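Local coordinates for peptidoglycan-recognition protein LC (Drosophila melanogaster, PDB 2F2L) that acts, through this extracellular domain, as a likely pattern-recognition receptor for bacterial peptidoglycan and is a major activator of the imd/Relish immune pathway, at residues A29-S34 with F151-L156. Sequence-based numbering, arbitrary orientation.
Sequences ALPTNS and FKADAL
Leu-30 and Phe-151 run side by side, pointing the same way, and the methyl CD2 of Leu-30 meets the phenyl ring obliquely at its CE1, 3.6 Å away. Pro-31 makes the second apolar contact, its CG packing on CB of Ala-153 at 3.9 Å. On the backbone side, CD of Pro-31 rests against the carbonyl O of Phe-151, also at 3.9 Å. Leu-156 has CG anti to its backbone N (chi1 171°), and its CD2 lies 4.0 Å from O of Leu-30; its side chain also touches Tyr-102 and Phe-106.

Polar contact between the segments runs through two waters, each of which joins OD1 of Asn-33 to O of Lys-152. The first lies 2.8 Å from OD1 of Asn-33, the second 2.7 Å from O of Lys-152. The Asn-33 amide is also held through ND2, bonded to O of Asp-150 just ahead of segment 151-156. The hydroxyl of Tyr-157 takes up the Phe-151 carbonyl beside Pro-31 and bonds weakly to O of Ala-29, tying the strand to the helix.

Ala-153 is the N-cap residue of helix 154-158, and the contact packs the start of this C-terminal helix and its lead-in against the end of strand 24-31, an inner strand of the mixed sheet in the amidase-like PGRP fold.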
# COMPACT_ATOMS: atom_id res chain seq x y z
N ALA A 29 4.37 -19.93 -11.05
CA ALA A 29 3.20 -19.72 -10.22
C ALA A 29 3.54 -19.96 -8.74
O ALA A 29 4.32 -20.85 -8.42
CB ALA A 29 2.05 -20.60 -10.66
N LEU A 30 2.99 -19.12 -7.88
CA LEU A 30 3.22 -19.21 -6.44
C LEU A 30 1.95 -18.83 -5.67
O LEU A 30 1.15 -18.03 -6.15
CB LEU A 30 4.36 -18.29 -5.98
CG LEU A 30 5.71 -18.27 -6.70
CD1 LEU A 30 5.77 -17.15 -7.72
CD2 LEU A 30 6.83 -18.10 -5.70
N PRO A 31 1.77 -19.39 -4.47
CA PRO A 31 0.73 -18.91 -3.57
C PRO A 31 1.24 -17.72 -2.75
O PRO A 31 2.45 -17.62 -2.51
CB PRO A 31 0.48 -20.12 -2.67
CG PRO A 31 1.84 -20.75 -2.56
CD PRO A 31 2.53 -20.51 -3.88
N THR A 32 0.36 -16.83 -2.31
CA THR A 32 0.81 -15.77 -1.41
C THR A 32 0.82 -16.27 0.05
O THR A 32 1.48 -15.68 0.91
CB THR A 32 -0.06 -14.47 -1.52
OG1 THR A 32 -1.43 -14.77 -1.24
CG2 THR A 32 0.06 -13.88 -2.89
N ASN A 33 0.09 -17.35 0.30
CA ASN A 33 -0.18 -17.85 1.66
C ASN A 33 -0.77 -16.80 2.59
O ASN A 33 -0.57 -16.85 3.80
CB ASN A 33 1.07 -18.51 2.26
CG ASN A 33 1.50 -19.74 1.48
OD1 ASN A 33 0.65 -20.53 1.07
ND2 ASN A 33 2.81 -19.90 1.27
N SER A 34 -1.51 -15.86 2.02
CA SER A 34 -2.30 -14.92 2.76
C SER A 34 -3.74 -15.41 2.68
O SER A 34 -4.04 -16.32 1.90
CB SER A 34 -2.19 -13.52 2.14
OG SER A 34 -2.79 -13.46 0.86
N PHE A 151 6.20 -22.75 -0.84
CA PHE A 151 5.83 -22.86 -2.26
C PHE A 151 4.74 -23.90 -2.53
O PHE A 151 4.22 -23.98 -3.65
CB PHE A 151 7.06 -23.20 -3.12
CG PHE A 151 8.08 -22.09 -3.24
CD1 PHE A 151 7.77 -20.76 -2.98
CD2 PHE A 151 9.37 -22.39 -3.68
CE1 PHE A 151 8.72 -19.77 -3.13
CE2 PHE A 151 10.32 -21.39 -3.82
CZ PHE A 151 9.99 -20.08 -3.56
N LYS A 152 4.39 -24.69 -1.51
CA LYS A 152 3.43 -25.78 -1.67
C LYS A 152 2.01 -25.24 -1.84
O LYS A 152 1.55 -24.40 -1.06
CB LYS A 152 3.49 -26.80 -0.50
CG LYS A 152 4.75 -27.70 -0.44
CD LYS A 152 5.11 -28.34 -1.81
CE LYS A 152 6.20 -29.43 -1.73
NZ LYS A 152 6.40 -30.16 -3.05
N ALA A 153 1.32 -25.74 -2.86
CA ALA A 153 -0.03 -25.32 -3.20
C ALA A 153 -0.61 -26.30 -4.21
O ALA A 153 -0.90 -25.94 -5.34
CB ALA A 153 -0.02 -23.92 -3.77
N ASP A 154 -0.78 -27.55 -3.77
CA ASP A 154 -1.22 -28.65 -4.64
C ASP A 154 -2.48 -28.32 -5.44
O ASP A 154 -2.55 -28.62 -6.63
CB ASP A 154 -1.47 -29.91 -3.80
CG ASP A 154 -0.18 -30.62 -3.38
OD1 ASP A 154 0.91 -30.10 -3.68
OD2 ASP A 154 -0.27 -31.70 -2.75
N ALA A 155 -3.46 -27.67 -4.81
CA ALA A 155 -4.74 -27.42 -5.49
C ALA A 155 -4.63 -26.33 -6.56
O ALA A 155 -5.33 -26.37 -7.57
CB ALA A 155 -5.82 -27.10 -4.48
N LEU A 156 -3.74 -25.37 -6.34
CA LEU A 156 -3.47 -24.35 -7.36
C LEU A 156 -2.83 -24.99 -8.58
O LEU A 156 -3.32 -24.83 -9.71
CB LEU A 156 -2.55 -23.25 -6.79
CG LEU A 156 -1.99 -22.21 -7.77
CD1 LEU A 156 -3.10 -21.38 -8.37
CD2 LEU A 156 -0.96 -21.32 -7.08
O HOH W 1 -0.68 -22.42 -0.54
O HOH W 2 2.15 -23.10 1.22